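Side-chain contacts in TENA/THI-4 protein (Shewanella denitrificans OS217, PDB 3DDE), which is of unknown function but has a heme oxygenase-like fold and may act as an iron-containing oxidoreductase: residues H50-N55 with A85-M90; W123-A126 with Q132-G135; S137-N142 with N205-T210. All coordinates share one frame; numbering follows the deposited sequence.

Interaction 1 (H50-N55 with A85-M90); sequences HYTKHN and AGHELM
K53, whose backbone is covered by E88, sends its amine back to H50: NZ donates to ND1 at 3.0 Å. The amine lies in the plane of the imidazole, 1° out of it, at the ring edge where ND1 accepts. With H50 NE2 hydrogen-bonded to S108, both ring nitrogens are engaged and the ring's rotation is fixed. In this all-helical, heme oxygenase-like fold, the contact brings the end region of helix 38-52 against the region where helix 88-97 begins. No hydrogen bond crosses it. K53 leaves its backbone with CG anti to N (chi1 -179°) and bends at chi3, which carries the ammonium away from E88; NZ ends 7.9 Å from E88 OE2, too far for a salt bridge despite the opposite charges. What E88 does instead is lie over the lysine's backbone. Its CB sits 3.7 Å from K53 N, and its CG, 4.0 Å from K53 CB, continues across the same residue. A bend of E88 at chi2 (-76°) folds the carboxylate back, bringing OE1 to 3.8 Å from K53 CA. Cutting E88 back to an alanine here would keep CB over K53 N, but is likely to open a gap beside K53 CA and CB where CG and the carboxylate had packed. T52 fills the other half of the contact. Its OG1 bonds T48 O one turn back in its own helix, and CG2 is thereby turned to the neighbouring segment. The ring of H87 comes near this methyl too, but H87 has two conformers and that contact is doubtful. A firmer neighbour is the backbone: T52 CG2 rests 3.6 Å from E88 N.

Interaction 2 (W123-A126 with Q132-G135); sequences WISA and QRLG
R133 runs its aliphatic chain past I124 and then S125, passing from a methyl to a hydroxyl. CB packs on the I124 terminal methyl, with CD1 3.7 Å away. CG, next along, touches both that methyl and the S125 hydroxyl. CD then comes to 3.4 Å from S125 OG, and from there the guanidinium moves on with OG near its plane, at one edge. The chain is extended from CG to NE, so the charged tip reaches helix 55-65, where NH2 bonds N58. S125 OG itself is held by L121 O, one turn back, and meets the arginine by packing alone.

This is where helix 112-126 ends and the chain turns, through a short loop, into helix 134-141. Q132 also reaches back across the turn, crossing I124 obliquely. Its NE2 donates to I124 O at 2.7 Å, reaching a lone pair in the carbonyl plane (C=O...N 114°), although the oxygen is tilted 19° from the plane of the glutamine amide. A water donates to the same oxygen at 3.2 Å and accepts from R133 N at 3.0 Å. The I124 carbonyl, in the last turn of helix 112-126, thus gets its donors from a side-chain amide and a water, and both link it to the chain leading into helix 134-141.

Interaction 3 (S137-N142 with N205-T210); sequences SYWAEN and NSLVLT
The indole of W139 has L207 over one face and two hydroxyls at its edge. L207 CD1 stands 3.7 Å from the centroid of the six-membered ring, only 4° off the normal, a CH-pi contact; L207 CB covers the same face nearer the NE1 edge, over CE2 and NE1. At the edge, NE1 donates to S206 OG at 3.0 Å, almost straight (175°) and with the oxygen exactly in the ring plane. T210 OG1 meets the edge further round, 3.6 Å from CZ2, a packing contact in this case. M203, one turn before L207, also touches the indole.

The tryptophan's CG sits between backbone N and carbonyl carbon (chi1 72°), and this projects the ring across to helix 193-223. What it meets there is itself fixed. S206 OG hydrogen-bonds V202 O as well as taking the indole N-H, and the buried NE1 is thereby satisfied by a hydroxyl that has its own anchor. T210 OG1 donates to S206 O at 2.6 Å, tilted from the carbonyl plane, and this bond keeps the threonine hydroxyl beside the ring. T210 N reaches the same oxygen from the opposite face.

The axes of the short helical segments 137-141 and 205-210 come within 10.2 Å. One large aromatic side chain, clasped by residues from two successive turns of the partner helix, fills that separation and joins two helices in the interior of this heme oxygenase-like bundle.

Interactions 2 and 3 are both buried and share helix 134-141: its start is tied to the end of helix 112-126, and further along it is joined to helix 193-223. Interaction 1, only partly buried, lies on helices 38-52 and 88-97, yet N55 O packs against R133 NH2 of interaction 2. The chemistry changes with place. In the 50-55/85-90 contact polar groups find partners within or beyond the segments, and van der Waals packing alone crosses it; interaction 2 bridges a chain turn through an amide and a water; interaction 3 joins CH-pi packing on an indole to a hydrogen bond from its N-H. Near interactions 2 and 3, W123 and N205 bond the third subunit.

Interaction 1 (H50-N55 with A85-M90)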
loop_
_atom_site.group_PDB
_atom_site.type_symbol
_atom_site.label_atom_id
_atom_site.label_comp_id
_atom_site.label_asym_id
_atom_site.label_seq_id
_atom_site.Cartn_x
_atom_site.Cartn_y
_atom_site.Cartn_z
ATOM N N HIS A 50 -14.894 -3.776 -16.245
ATOM C CA HIS A 50 -14.137 -2.847 -15.404
ATOM C C HIS A 50 -13.923 -3.307 -13.974
ATOM O O HIS A 50 -12.814 -3.253 -13.491
ATOM C CB HIS A 50 -14.765 -1.453 -15.407
ATOM C CG HIS A 50 -14.564 -0.713 -16.687
ATOM N ND1 HIS A 50 -13.327 -0.585 -17.278
ATOM C CD2 HIS A 50 -15.424 -0.006 -17.456
ATOM C CE1 HIS A 50 -13.438 0.149 -18.369
ATOM N NE2 HIS A 50 -14.702 0.505 -18.507
ATOM N N TYR A 51 -14.966 -3.740 -13.282
ATOM C CA TYR A 51 -14.781 -4.177 -11.904
ATOM C C TYR A 51 -14.216 -5.605 -11.791
ATOM O O TYR A 51 -13.444 -5.901 -10.888
ATOM C CB TYR A 51 -16.056 -3.989 -11.087
ATOM C CG TYR A 51 -17.157 -5.038 -11.208
ATOM C CD1 TYR A 51 -17.067 -6.246 -10.518
ATOM C CD2 TYR A 51 -18.329 -4.763 -11.895
ATOM C CE1 TYR A 51 -18.059 -7.179 -10.570
ATOM C CE2 TYR A 51 -19.360 -5.697 -11.956
ATOM C CZ TYR A 51 -19.219 -6.912 -11.290
ATOM O OH TYR A 51 -20.221 -7.866 -11.353
ATOM N N THR A 52 -14.571 -6.479 -12.729
ATOM C CA THR A 52 -14.092 -7.860 -12.713
ATOM C C THR A 52 -12.571 -7.903 -12.850
ATOM O O THR A 52 -11.918 -8.787 -12.313
ATOM C CB THR A 52 -14.810 -8.708 -13.821
ATOM O OG1 THR A 52 -16.182 -8.839 -13.446
ATOM C CG2 THR A 52 -14.221 -10.091 -13.949
ATOM N N LYS A 53 -12.047 -6.937 -13.591
ATOM C CA LYS A 53 -10.625 -6.749 -13.857
ATOM C C LYS A 53 -9.785 -6.643 -12.569
ATOM O O LYS A 53 -8.594 -6.986 -12.552
ATOM C CB LYS A 53 -10.543 -5.446 -14.657
ATOM C CG LYS A 53 -9.208 -4.955 -15.131
ATOM C CD LYS A 53 -9.395 -3.759 -16.121
ATOM C CE LYS A 53 -10.215 -2.569 -15.543
ATOM N NZ LYS A 53 -10.585 -1.532 -16.606
ATOM N N HIS A 54 -10.419 -6.188 -11.487
ATOM C CA HIS A 54 -9.736 -5.983 -10.218
ATOM C C HIS A 54 -9.955 -7.063 -9.152
ATOM O O HIS A 54 -9.313 -7.022 -8.106
ATOM C CB HIS A 54 -10.142 -4.612 -9.639
ATOM C CG HIS A 54 -9.687 -3.451 -10.467
ATOM N ND1 HIS A 54 -8.397 -2.964 -10.417
ATOM C CD2 HIS A 54 -10.341 -2.689 -11.376
ATOM C CE1 HIS A 54 -8.277 -1.950 -11.254
ATOM N NE2 HIS A 54 -9.441 -1.765 -11.853
ATOM N N ASN A 55 -10.822 -8.035 -9.415
ATOM C CA ASN A 55 -11.176 -9.011 -8.383
ATOM C C ASN A 55 -10.083 -9.973 -7.926
ATOM O O ASN A 55 -9.968 -10.232 -6.713
ATOM C CB ASN A 55 -12.499 -9.706 -8.727
ATOM C CG ASN A 55 -13.698 -8.803 -8.471
ATOM O OD1 ASN A 55 -13.570 -7.682 -7.916
ATOM N ND2 ASN A 55 -14.855 -9.273 -8.842
ATOM N N ALA A 85 -7.938 -14.687 -12.111
ATOM C CA ALA A 85 -7.100 -13.916 -13.038
ATOM C C ALA A 85 -7.538 -14.074 -14.500
ATOM O O ALA A 85 -7.699 -15.194 -15.003
ATOM C CB ALA A 85 -5.617 -14.239 -12.868
ATOM N N GLY A 86 -7.764 -12.930 -15.151
ATOM C CA GLY A 86 -8.180 -12.876 -16.546
ATOM C C GLY A 86 -9.673 -13.040 -16.829
ATOM O O GLY A 86 -10.107 -12.837 -17.971
ATOM N N HIS A 87 -10.458 -13.375 -15.805
ATOM C CA HIS A 87 -11.904 -13.578 -15.944
ATOM C C HIS A 87 -12.581 -12.429 -16.708
ATOM O O HIS A 87 -13.579 -12.648 -17.400
ATOM C CB HIS A 87 -12.529 -13.777 -14.552
ATOM C CG HIS A 87 -13.978 -14.158 -14.570
ATOM N ND1 HIS A 87 -14.445 -15.292 -15.198
ATOM C CD2 HIS A 87 -15.053 -13.591 -13.973
ATOM C CE1 HIS A 87 -15.752 -15.382 -15.027
ATOM N NE2 HIS A 87 -16.144 -14.366 -14.281
ATOM N N GLU A 88 -12.038 -11.213 -16.587
ATOM C CA GLU A 88 -12.593 -10.058 -17.307
ATOM C C GLU A 88 -12.508 -10.242 -18.836
ATOM O O GLU A 88 -13.297 -9.675 -19.591
ATOM C CB GLU A 88 -11.928 -8.723 -16.883
ATOM C CG GLU A 88 -10.505 -8.388 -17.425
ATOM C CD GLU A 88 -9.377 -9.152 -16.745
ATOM O OE1 GLU A 88 -9.661 -9.893 -15.780
ATOM O OE2 GLU A 88 -8.202 -9.009 -17.185
ATOM N N LEU A 89 -11.556 -11.037 -19.300
ATOM C CA LEU A 89 -11.421 -11.265 -20.740
ATOM C C LEU A 89 -12.667 -11.926 -21.319
ATOM O O LEU A 89 -13.007 -11.672 -22.464
ATOM C CB LEU A 89 -10.147 -12.055 -21.063
ATOM C CG LEU A 89 -8.867 -11.279 -20.743
ATOM C CD1 LEU A 89 -7.634 -12.121 -21.000
ATOM C CD2 LEU A 89 -8.812 -9.996 -21.557
HETATM N N MSE A 90 -13.362 -12.726 -20.511
HETATM C CA MSE A 90 -14.608 -13.379 -20.935
HETATM C C MSE A 90 -15.702 -12.349 -21.213
HETATM O O MSE A 90 -16.515 -12.534 -22.107
HETATM C CB MSE A 90 -15.101 -14.382 -19.885
HETATM C CG MSE A 90 -14.095 -15.474 -19.528
HETATM SE SE MSE A 90 -14.876 -16.853 -18.389
HETATM C CE MSE A 90 -15.878 -17.860 -19.758
#

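Interaction 2 (W123-A126 with Q132-G135)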
loop_
_atom_site.group_PDB
_atom_site.type_symbol
_atom_site.label_atom_id
_atom_site.label_comp_id
_atom_site.label_asym_id
_atom_site.label_seq_id
_atom_site.Cartn_x
_atom_site.Cartn_y
_atom_site.Cartn_z
ATOM N N TRP A 123 -10.611 -1.455 -0.491
ATOM C CA TRP A 123 -10.607 -0.982 0.901
ATOM C C TRP A 123 -10.909 -2.090 1.899
ATOM O O TRP A 123 -10.188 -2.247 2.896
ATOM C CB TRP A 123 -11.615 0.159 1.055
ATOM C CG TRP A 123 -11.771 0.727 2.415
ATOM C CD1 TRP A 123 -12.854 0.624 3.214
ATOM C CD2 TRP A 123 -10.805 1.494 3.142
ATOM N NE1 TRP A 123 -12.642 1.312 4.392
ATOM C CE2 TRP A 123 -11.391 1.856 4.362
ATOM C CE3 TRP A 123 -9.510 1.943 2.857
ATOM C CZ2 TRP A 123 -10.713 2.601 5.321
ATOM C CZ3 TRP A 123 -8.845 2.708 3.803
ATOM C CH2 TRP A 123 -9.445 3.024 5.019
ATOM N N ILE A 124 -11.965 -2.855 1.650
ATOM C CA ILE A 124 -12.352 -3.899 2.594
ATOM C C ILE A 124 -11.414 -5.119 2.506
ATOM O O ILE A 124 -11.410 -5.990 3.375
ATOM C CB ILE A 124 -13.891 -4.239 2.531
ATOM C CG1 ILE A 124 -14.323 -4.842 1.186
ATOM C CG2 ILE A 124 -14.735 -3.015 2.912
ATOM C CD1 ILE A 124 -13.969 -6.338 1.031
ATOM N N SER A 125 -10.601 -5.149 1.467
ATOM C CA SER A 125 -9.609 -6.193 1.276
ATOM C C SER A 125 -8.269 -5.824 1.920
ATOM O O SER A 125 -7.540 -6.693 2.388
ATOM C CB SER A 125 -9.425 -6.470 -0.215
ATOM O OG SER A 125 -10.638 -6.928 -0.789
ATOM N N ALA A 126 -7.963 -4.535 1.964
ATOM C CA ALA A 126 -6.721 -4.032 2.529
ATOM C C ALA A 126 -6.822 -3.662 4.005
ATOM O O ALA A 126 -5.802 -3.517 4.678
ATOM C CB ALA A 126 -6.276 -2.816 1.752
ATOM N N GLN A 132 -13.801 -10.335 6.116
ATOM C CA GLN A 132 -14.935 -9.627 5.533
ATOM C C GLN A 132 -15.184 -9.717 4.025
ATOM O O GLN A 132 -16.337 -9.666 3.615
ATOM C CB GLN A 132 -14.906 -8.168 5.997
ATOM C CG GLN A 132 -13.794 -7.329 5.389
ATOM C CD GLN A 132 -13.695 -5.958 6.021
ATOM O OE1 GLN A 132 -14.554 -5.565 6.780
ATOM N NE2 GLN A 132 -12.643 -5.235 5.709
ATOM N N ARG A 133 -14.141 -9.859 3.208
ATOM C CA ARG A 133 -14.326 -9.953 1.765
ATOM C C ARG A 133 -15.122 -11.218 1.377
ATOM O O ARG A 133 -15.742 -11.255 0.316
ATOM C CB ARG A 133 -12.984 -9.927 1.030
ATOM C CG ARG A 133 -13.112 -9.692 -0.461
ATOM C CD ARG A 133 -11.866 -10.094 -1.218
ATOM N NE ARG A 133 -12.036 -9.868 -2.655
ATOM C CZ ARG A 133 -12.671 -10.685 -3.485
ATOM N NH1 ARG A 133 -13.255 -11.800 -3.050
ATOM N NH2 ARG A 133 -12.764 -10.364 -4.764
ATOM N N LEU A 134 -15.102 -12.249 2.227
ATOM C CA LEU A 134 -15.882 -13.462 1.997
ATOM C C LEU A 134 -17.383 -13.156 1.837
ATOM O O LEU A 134 -18.107 -13.935 1.213
ATOM C CB LEU A 134 -15.662 -14.471 3.124
ATOM C CG LEU A 134 -14.298 -15.153 3.260
ATOM C CD1 LEU A 134 -14.233 -15.957 4.553
ATOM C CD2 LEU A 134 -14.005 -16.055 2.041
ATOM N N GLY A 135 -17.837 -12.035 2.398
ATOM C CA GLY A 135 -19.237 -11.587 2.272
ATOM C C GLY A 135 -19.603 -11.235 0.836
ATOM O O GLY A 135 -20.705 -11.506 0.379
HETATM O O HOH W 1 -11.248 -9.149 3.585
#

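Interaction 3 (S137-N142 with N205-T210)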
loop_
_atom_site.group_PDB
_atom_site.type_symbol
_atom_site.label_atom_id
_atom_site.label_comp_id
_atom_site.label_asym_id
_atom_site.label_seq_id
_atom_site.Cartn_x
_atom_site.Cartn_y
_atom_site.Cartn_z
ATOM N N SER A 137 -18.026 -12.490 -1.823
ATOM C CA SER A 137 -17.982 -13.798 -2.455
ATOM C C SER A 137 -19.236 -14.611 -2.182
ATOM O O SER A 137 -19.683 -15.389 -3.030
ATOM C CB SER A 137 -16.772 -14.572 -1.940
ATOM O OG SER A 137 -15.564 -13.970 -2.363
ATOM N N TYR A 138 -19.808 -14.450 -0.991
ATOM C CA TYR A 138 -21.000 -15.208 -0.652
ATOM C C TYR A 138 -22.157 -14.995 -1.639
ATOM O O TYR A 138 -22.719 -15.967 -2.135
ATOM C CB TYR A 138 -21.481 -14.966 0.782
ATOM C CG TYR A 138 -22.699 -15.816 1.079
ATOM C CD1 TYR A 138 -22.583 -17.186 1.316
ATOM C CD2 TYR A 138 -23.978 -15.259 1.071
ATOM C CE1 TYR A 138 -23.719 -17.969 1.562
ATOM C CE2 TYR A 138 -25.095 -16.023 1.308
ATOM C CZ TYR A 138 -24.968 -17.376 1.556
ATOM O OH TYR A 138 -26.113 -18.119 1.793
ATOM N N TRP A 139 -22.522 -13.746 -1.922
ATOM C CA TRP A 139 -23.611 -13.506 -2.881
ATOM C C TRP A 139 -23.074 -13.594 -4.309
ATOM O O TRP A 139 -23.761 -14.060 -5.213
ATOM C CB TRP A 139 -24.353 -12.173 -2.623
ATOM C CG TRP A 139 -23.595 -10.948 -2.961
ATOM C CD1 TRP A 139 -22.882 -10.165 -2.111
ATOM C CD2 TRP A 139 -23.453 -10.363 -4.259
ATOM N NE1 TRP A 139 -22.309 -9.120 -2.793
ATOM C CE2 TRP A 139 -22.632 -9.227 -4.118
ATOM C CE3 TRP A 139 -23.937 -10.691 -5.528
ATOM C CZ2 TRP A 139 -22.283 -8.415 -5.197
ATOM C CZ3 TRP A 139 -23.592 -9.877 -6.599
ATOM C CH2 TRP A 139 -22.779 -8.755 -6.425
ATOM N N ALA A 140 -21.839 -13.162 -4.516
ATOM C CA ALA A 140 -21.255 -13.221 -5.847
ATOM C C ALA A 140 -21.297 -14.660 -6.400
ATOM O O ALA A 140 -21.565 -14.843 -7.589
ATOM C CB ALA A 140 -19.860 -12.680 -5.838
ATOM N N GLU A 141 -21.127 -15.670 -5.534
ATOM C CA GLU A 141 -21.090 -17.088 -5.976
ATOM C C GLU A 141 -22.433 -17.829 -5.992
ATOM O O GLU A 141 -22.585 -18.799 -6.738
ATOM C CB GLU A 141 -20.089 -17.895 -5.140
ATOM C CG GLU A 141 -18.642 -17.430 -5.241
ATOM C CD GLU A 141 -18.033 -17.538 -6.637
ATOM O OE1 GLU A 141 -18.462 -18.407 -7.434
ATOM O OE2 GLU A 141 -17.093 -16.747 -6.921
ATOM N N ASN A 142 -23.382 -17.424 -5.155
ATOM C CA ASN A 142 -24.721 -18.017 -5.162
ATOM C C ASN A 142 -25.697 -17.041 -5.831
ATOM O O ASN A 142 -26.840 -16.890 -5.392
ATOM C CB ASN A 142 -25.165 -18.339 -3.735
ATOM N N ASN A 205 -23.134 -4.174 1.505
ATOM C CA ASN A 205 -22.710 -2.965 0.823
ATOM C C ASN A 205 -22.186 -3.263 -0.552
ATOM O O ASN A 205 -22.463 -2.524 -1.478
ATOM C CB ASN A 205 -21.723 -2.123 1.656
ATOM C CG ASN A 205 -21.659 -0.667 1.183
ATOM O OD1 ASN A 205 -22.686 0.036 1.147
ATOM N ND2 ASN A 205 -20.460 -0.201 0.825
ATOM N N SER A 206 -21.445 -4.347 -0.719
ATOM C CA SER A 206 -20.948 -4.696 -2.059
ATOM C C SER A 206 -22.121 -4.916 -3.035
ATOM O O SER A 206 -22.016 -4.560 -4.204
ATOM C CB SER A 206 -19.998 -5.906 -2.020
ATOM O OG SER A 206 -20.623 -7.041 -1.444
ATOM N N LEU A 207 -23.231 -5.477 -2.556
ATOM C CA LEU A 207 -24.410 -5.722 -3.389
ATOM C C LEU A 207 -25.172 -4.417 -3.638
ATOM O O LEU A 207 -25.627 -4.174 -4.744
ATOM C CB LEU A 207 -25.296 -6.804 -2.751
ATOM C CG LEU A 207 -26.543 -7.287 -3.510
ATOM C CD1 LEU A 207 -26.258 -7.584 -4.957
ATOM C CD2 LEU A 207 -27.149 -8.502 -2.823
ATOM N N VAL A 208 -25.298 -3.576 -2.612
ATOM C CA VAL A 208 -25.886 -2.234 -2.777
ATOM C C VAL A 208 -25.102 -1.443 -3.848
ATOM O O VAL A 208 -25.675 -0.817 -4.750
ATOM C CB VAL A 208 -25.880 -1.449 -1.429
ATOM C CG1 VAL A 208 -26.165 0.054 -1.650
ATOM C CG2 VAL A 208 -26.885 -2.075 -0.439
ATOM N N LEU A 209 -23.775 -1.502 -3.762
ATOM C CA LEU A 209 -22.926 -0.780 -4.714
ATOM C C LEU A 209 -22.977 -1.364 -6.132
ATOM O O LEU A 209 -22.905 -0.620 -7.110
ATOM C CB LEU A 209 -21.493 -0.713 -4.198
ATOM C CG LEU A 209 -21.241 0.132 -2.954
ATOM C CD1 LEU A 209 -19.746 0.229 -2.755
ATOM C CD2 LEU A 209 -21.873 1.548 -3.031
ATOM N N THR A 210 -23.109 -2.686 -6.236
ATOM C CA THR A 210 -23.247 -3.340 -7.525
ATOM C C THR A 210 -24.592 -2.935 -8.160
ATOM O O THR A 210 -24.662 -2.711 -9.348
ATOM C CB THR A 210 -23.134 -4.881 -7.411
ATOM O OG1 THR A 210 -21.909 -5.228 -6.750
ATOM C CG2 THR A 210 -23.152 -5.543 -8.793
#